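Local coordinates for glyoxalase 3 (Candida albicans, PDB 4LRU), which converts methylglyoxal to D-lactate in a single glutathione-independent step and so detoxifies methylglyoxal made by the cell's own metabolism, at residues A[9-14]-A[84-89]; A[198-203]-A[207-212]. All coordinates share one frame; numbering follows the deposited sequence.

In the fold
The two contacts lie on opposite sides of the chain's centre. Their own centres are 26 Å apart, and their nearest atoms stay about 14 Å apart. Contact 1 comes first along the chain and closes before contact 2 opens. Both reach the same mixed sheet, the core of this DJ-1 superfamily fold. Contact 1 starts from strand 6-10, an inner strand, and packs residues near its C-terminal side against the end of helix 81-87. Contact 2 involves strand 210-213, an outermost strand, together with the chain that leads into it. Contact 2 is nearer to the probable active site: the side chain of Pro202 is about 11 Å from those of Cys139 and Glu171, both inferred to be active-site residues. Contact 1 lies away from these sites.

Contact 1 (A[9-14]-A[84-89]); sequences LALTSY and VALKNL
Leu11 and Leu89 make the tight part of this contact. One methyl of each does the touching: Leu11 CD2 lies 3.8 Å from Leu89 CD1. The two side chains cross obliquely. Leu11 is buried. Its CG stands opposite the carbonyl carbon and beside the backbone N (chi1 -83°). Its CD2 branch then faces the end of the helix.

Leu86 gives the looser half. Its CD2 stays 4.3 Å from the same Leu11 CD2, and little surface is buried between them. That one methyl of Leu11 therefore serves both helix-side leucines. The whole contact buries only 85 Å² and is purely apolar. On the solvent side Val84, Lys87 and Asn88 are exposed and do not touch 9-14. Leu89 N bonds to Leu86 O at 3.1 Å, which ties together the two leucines that meet Leu11.

Strand 45-50 fills in beside the contact. Leu48 touches both Leu86 and Leu89, and Leu11 has a backbone hydrogen bond with Ala49. Phe55 and Trp57 pack on Leu86 from a loop. The contact thus joins the end of helix 81-87 to the central sheet beside strands 6-10 and 45-50.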
loop_
_atom_site.group_PDB
_atom_site.type_symbol
_atom_site.label_atom_id
_atom_site.label_comp_id
_atom_site.label_asym_id
_atom_site.label_seq_id
_atom_site.Cartn_x
_atom_site.Cartn_y
_atom_site.Cartn_z
ATOM N N LEU A 9 7.042 2.805 -4.345
ATOM C CA LEU A 9 6.047 3.111 -3.334
ATOM C C LEU A 9 4.794 3.628 -4.044
ATOM O O LEU A 9 4.760 4.765 -4.513
ATOM C CB LEU A 9 6.608 4.144 -2.343
ATOM C CG LEU A 9 5.699 4.572 -1.189
ATOM C CD1 LEU A 9 5.112 3.394 -0.449
ATOM C CD2 LEU A 9 6.435 5.485 -0.208
ATOM N N ALA A 10 3.797 2.750 -4.167
ATOM C CA ALA A 10 2.560 3.055 -4.885
ATOM C C ALA A 10 1.610 3.849 -3.982
ATOM O O ALA A 10 1.474 3.562 -2.786
ATOM C CB ALA A 10 1.890 1.763 -5.341
ATOM N N LEU A 11 0.975 4.857 -4.574
ATOM C CA LEU A 11 -0.092 5.623 -3.962
ATOM C C LEU A 11 -1.353 5.457 -4.792
ATOM O O LEU A 11 -1.271 5.388 -6.025
ATOM C CB LEU A 11 0.275 7.106 -3.944
ATOM C CG LEU A 11 1.168 7.590 -2.790
ATOM C CD1 LEU A 11 2.521 6.907 -2.788
ATOM C CD2 LEU A 11 1.340 9.094 -2.842
ATOM N N THR A 12 -2.512 5.466 -4.144
ATOM C CA THR A 12 -3.760 5.577 -4.890
ATOM C C THR A 12 -3.896 6.925 -5.603
ATOM O O THR A 12 -3.478 7.967 -5.096
ATOM C CB THR A 12 -5.013 5.384 -4.018
ATOM O OG1 THR A 12 -6.182 5.437 -4.850
ATOM C CG2 THR A 12 -5.122 6.453 -2.939
ATOM N N SER A 13 -4.527 6.878 -6.780
ATOM C CA SER A 13 -4.843 8.053 -7.582
ATOM C C SER A 13 -6.293 8.537 -7.389
ATOM O O SER A 13 -6.670 9.589 -7.895
ATOM C CB SER A 13 -4.623 7.736 -9.066
ATOM O OG SER A 13 -5.589 6.800 -9.551
ATOM N N TYR A 14 -7.085 7.792 -6.622
ATOM C CA TYR A 14 -8.490 8.116 -6.436
ATOM C C TYR A 14 -8.596 9.106 -5.287
ATOM O O TYR A 14 -8.042 8.856 -4.222
ATOM C CB TYR A 14 -9.276 6.856 -6.113
ATOM C CG TYR A 14 -10.762 7.095 -6.034
ATOM C CD1 TYR A 14 -11.531 7.165 -7.188
ATOM C CD2 TYR A 14 -11.388 7.326 -4.810
ATOM C CE1 TYR A 14 -12.891 7.404 -7.124
ATOM C CE2 TYR A 14 -12.752 7.568 -4.738
ATOM C CZ TYR A 14 -13.503 7.583 -5.905
ATOM O OH TYR A 14 -14.859 7.853 -5.877
ATOM N N VAL A 84 10.284 16.150 -1.335
ATOM C CA VAL A 84 11.013 16.073 -2.592
ATOM C C VAL A 84 10.508 14.876 -3.399
ATOM O O VAL A 84 10.277 14.972 -4.614
ATOM C CB VAL A 84 12.525 15.955 -2.347
ATOM C CG1 VAL A 84 13.265 15.666 -3.649
ATOM C CG2 VAL A 84 13.051 17.240 -1.721
ATOM N N ALA A 85 10.330 13.747 -2.719
ATOM C CA ALA A 85 9.827 12.546 -3.364
ATOM C C ALA A 85 8.405 12.710 -3.909
ATOM O O ALA A 85 8.089 12.216 -4.996
ATOM C CB ALA A 85 9.914 11.361 -2.417
ATOM N N LEU A 86 7.543 13.407 -3.169
ATOM C CA LEU A 86 6.205 13.703 -3.677
ATOM C C LEU A 86 6.270 14.533 -4.949
ATOM O O LEU A 86 5.550 14.256 -5.906
ATOM C CB LEU A 86 5.350 14.431 -2.636
ATOM C CG LEU A 86 4.821 13.586 -1.487
ATOM C CD1 LEU A 86 4.223 14.511 -0.443
ATOM C CD2 LEU A 86 3.807 12.558 -1.969
ATOM N N LYS A 87 7.137 15.544 -4.971
ATOM C CA LYS A 87 7.356 16.322 -6.183
ATOM C C LYS A 87 7.839 15.455 -7.349
ATOM O O LYS A 87 7.552 15.751 -8.507
ATOM C CB LYS A 87 8.352 17.447 -5.915
ATOM C CG LYS A 87 8.530 18.413 -7.073
ATOM C CD LYS A 87 9.478 19.544 -6.710
ATOM C CE LYS A 87 9.918 20.323 -7.942
ATOM N NZ LYS A 87 8.801 20.557 -8.902
ATOM N N ASN A 88 8.564 14.387 -7.035
ATOM C CA ASN A 88 9.135 13.496 -8.043
ATOM C C ASN A 88 8.219 12.314 -8.367
ATOM O O ASN A 88 8.616 11.411 -9.103
ATOM C CB ASN A 88 10.477 12.962 -7.532
ATOM C CG ASN A 88 11.353 12.392 -8.635
ATOM O OD1 ASN A 88 11.505 12.989 -9.707
ATOM N ND2 ASN A 88 11.952 11.231 -8.369
ATOM N N LEU A 89 7.017 12.297 -7.795
ATOM C CA LEU A 89 6.056 11.230 -8.051
ATOM C C LEU A 89 5.756 11.099 -9.546
ATOM O O LEU A 89 5.554 12.087 -10.236
ATOM C CB LEU A 89 4.756 11.499 -7.290
ATOM C CG LEU A 89 3.709 10.381 -7.358
ATOM C CD1 LEU A 89 2.924 10.271 -6.066
ATOM C CD2 LEU A 89 2.772 10.600 -8.538
#

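Contact 2 (A[198-203]-A[207-212]); sequences TYIEPE and DNFTVT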
loop_
_atom_site.group_PDB
_atom_site.type_symbol
_atom_site.label_atom_id
_atom_site.label_comp_id
_atom_site.label_asym_id
_atom_site.label_seq_id
_atom_site.Cartn_x
_atom_site.Cartn_y
_atom_site.Cartn_z
ATOM N N THR A 198 -5.544 -16.931 1.717
ATOM C CA THR A 198 -6.055 -17.062 3.075
ATOM C C THR A 198 -5.868 -15.719 3.765
ATOM O O THR A 198 -4.743 -15.228 3.886
ATOM C CB THR A 198 -5.311 -18.176 3.843
ATOM O OG1 THR A 198 -5.583 -19.443 3.231
ATOM C CG2 THR A 198 -5.761 -18.217 5.280
ATOM N N TYR A 199 -6.971 -15.122 4.213
ATOM C CA TYR A 199 -6.898 -13.898 4.983
ATOM C C TYR A 199 -6.669 -14.237 6.464
ATOM O O TYR A 199 -7.402 -15.027 7.060
ATOM C CB TYR A 199 -8.181 -13.090 4.816
ATOM C CG TYR A 199 -8.225 -11.833 5.636
ATOM C CD1 TYR A 199 -7.613 -10.671 5.199
ATOM C CD2 TYR A 199 -8.880 -11.800 6.862
ATOM C CE1 TYR A 199 -7.643 -9.503 5.949
ATOM C CE2 TYR A 199 -8.926 -10.645 7.612
ATOM C CZ TYR A 199 -8.311 -9.499 7.150
ATOM O OH TYR A 199 -8.354 -8.356 7.912
ATOM N N ILE A 200 -5.646 -13.613 7.038
ATOM C CA ILE A 200 -5.348 -13.754 8.461
ATOM C C ILE A 200 -5.820 -12.502 9.197
ATOM O O ILE A 200 -5.323 -11.400 8.945
ATOM C CB ILE A 200 -3.837 -13.939 8.700
ATOM C CG1 ILE A 200 -3.268 -15.072 7.843
ATOM C CG2 ILE A 200 -3.578 -14.198 10.177
ATOM C CD1 ILE A 200 -3.861 -16.420 8.134
ATOM N N GLU A 201 -6.790 -12.668 10.092
ATOM C CA GLU A 201 -7.390 -11.525 10.779
ATOM C C GLU A 201 -6.611 -11.221 12.066
ATOM O O GLU A 201 -6.372 -12.117 12.869
ATOM C CB GLU A 201 -8.860 -11.820 11.100
ATOM C CG GLU A 201 -9.541 -10.775 11.974
ATOM C CD GLU A 201 -10.614 -9.987 11.245
ATOM O OE1 GLU A 201 -11.163 -10.493 10.246
ATOM O OE2 GLU A 201 -10.911 -8.856 11.682
ATOM N N PRO A 202 -6.211 -9.954 12.263
ATOM C CA PRO A 202 -5.605 -9.581 13.538
ATOM C C PRO A 202 -6.615 -9.752 14.683
ATOM O O PRO A 202 -7.828 -9.823 14.455
ATOM C CB PRO A 202 -5.273 -8.107 13.349
ATOM C CG PRO A 202 -6.325 -7.635 12.396
ATOM C CD PRO A 202 -6.481 -8.773 11.432
ATOM N N GLU A 203 -6.127 -9.807 15.910
ATOM C CA GLU A 203 -7.035 -9.959 17.048
ATOM C C GLU A 203 -7.998 -8.781 17.117
ATOM O O GLU A 203 -9.197 -8.957 17.364
ATOM C CB GLU A 203 -6.238 -10.045 18.336
ATOM C CG GLU A 203 -5.352 -11.264 18.386
ATOM C CD GLU A 203 -5.193 -11.765 19.794
ATOM O OE1 GLU A 203 -5.569 -12.924 20.058
ATOM O OE2 GLU A 203 -4.721 -10.977 20.636
ATOM N N ASP A 207 -4.617 -3.264 15.673
ATOM C CA ASP A 207 -3.380 -3.923 16.094
ATOM C C ASP A 207 -2.265 -3.606 15.099
ATOM O O ASP A 207 -2.504 -3.488 13.894
ATOM C CB ASP A 207 -3.573 -5.445 16.145
ATOM C CG ASP A 207 -4.400 -5.911 17.339
ATOM O OD1 ASP A 207 -4.865 -5.077 18.146
ATOM O OD2 ASP A 207 -4.600 -7.144 17.451
ATOM N N ASN A 208 -1.048 -3.527 15.623
ATOM C CA ASN A 208 0.169 -3.499 14.816
ATOM C C ASN A 208 0.499 -4.936 14.399
ATOM O O ASN A 208 0.984 -5.729 15.209
ATOM C CB ASN A 208 1.287 -2.908 15.657
ATOM C CG ASN A 208 2.601 -2.812 14.915
ATOM O OD1 ASN A 208 2.661 -2.876 13.680
ATOM N ND2 ASN A 208 3.673 -2.665 15.681
ATOM N N PHE A 209 0.115 -5.301 13.179
ATOM C CA PHE A 209 0.136 -6.700 12.768
ATOM C C PHE A 209 0.473 -6.815 11.296
ATOM O O PHE A 209 -0.077 -6.088 10.471
ATOM C CB PHE A 209 -1.219 -7.360 13.041
ATOM C CG PHE A 209 -1.271 -8.828 12.698
ATOM C CD1 PHE A 209 -0.534 -9.753 13.423
ATOM C CD2 PHE A 209 -2.051 -9.275 11.642
ATOM C CE1 PHE A 209 -0.577 -11.099 13.095
ATOM C CE2 PHE A 209 -2.109 -10.617 11.325
ATOM C CZ PHE A 209 -1.362 -11.527 12.036
ATOM N N THR A 210 1.387 -7.737 11.004
ATOM C CA THR A 210 1.754 -8.088 9.651
ATOM C C THR A 210 1.770 -9.598 9.441
ATOM O O THR A 210 1.852 -10.386 10.398
ATOM C CB THR A 210 3.151 -7.568 9.283
ATOM O OG1 THR A 210 4.136 -8.249 10.084
ATOM C CG2 THR A 210 3.240 -6.076 9.466
ATOM N N VAL A 211 1.707 -9.974 8.168
ATOM C CA VAL A 211 1.837 -11.363 7.751
ATOM C C VAL A 211 2.888 -11.434 6.666
ATOM O O VAL A 211 2.848 -10.648 5.710
ATOM C CB VAL A 211 0.506 -11.909 7.220
ATOM C CG1 VAL A 211 0.701 -13.274 6.579
ATOM C CG2 VAL A 211 -0.524 -11.979 8.345
ATOM N N THR A 212 3.842 -12.353 6.825
ATOM C CA THR A 212 4.847 -12.621 5.801
ATOM C C THR A 212 4.605 -14.020 5.270
ATOM O O THR A 212 4.533 -14.998 6.056
ATOM C CB THR A 212 6.273 -12.526 6.389
ATOM O OG1 THR A 212 6.534 -11.178 6.806
ATOM C CG2 THR A 212 7.298 -12.947 5.357
HETATM O O HOH W 1 -3.190 -9.020 16.098
HETATM O O HOH W 2 -4.402 -7.671 20.130
#
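Phe209 CG lies opposite its own backbone N (chi1 -178°), which carries the ring across to Ile200 and Pro202. In Ile200, chi1 of -52° sets CG1 beside the backbone N and puts CG2 anti to that N, where it meets the ring. This methyl meets the ring at its edge, near the ring plane, with Ile200 CG2 3.9 Å from Phe209 CZ. The two side chains cross at about a right angle. Pro202 approaches obliquely, its CB 3.8 Å from Phe209 CD2. Further along, Ile200 CB rests 3.9 Å from Val211 CG2. Together these side chains form an apolar row between two chain segments that run roughly antiparallel.

The other end is polar. Water 1 accepts from Glu203 N at 3.0 Å and donates to Asp207 OD2 at 2.7 Å, bridging the two segments. Water 2 also donates to Asp207 OD2, and its bond to Glu203 OE2 is weak. The same Asp207 oxygen accepts from Gly204 N, within the connecting segment. Thr164 OG1 bonds to Ile200 O, and Ser224 OG to Phe209 N.

Three donors thus converge on Asp207 OD2, which would probably favour its charged form. Glu203 OE2 lies 5.0 Å from that oxygen, and the waters may soften the repulsion between like charges. The chemistry implies a connection bridged by water at its polar end and held by apolar packing of Phe209 and Val211, at and just before the start of strand 210-213.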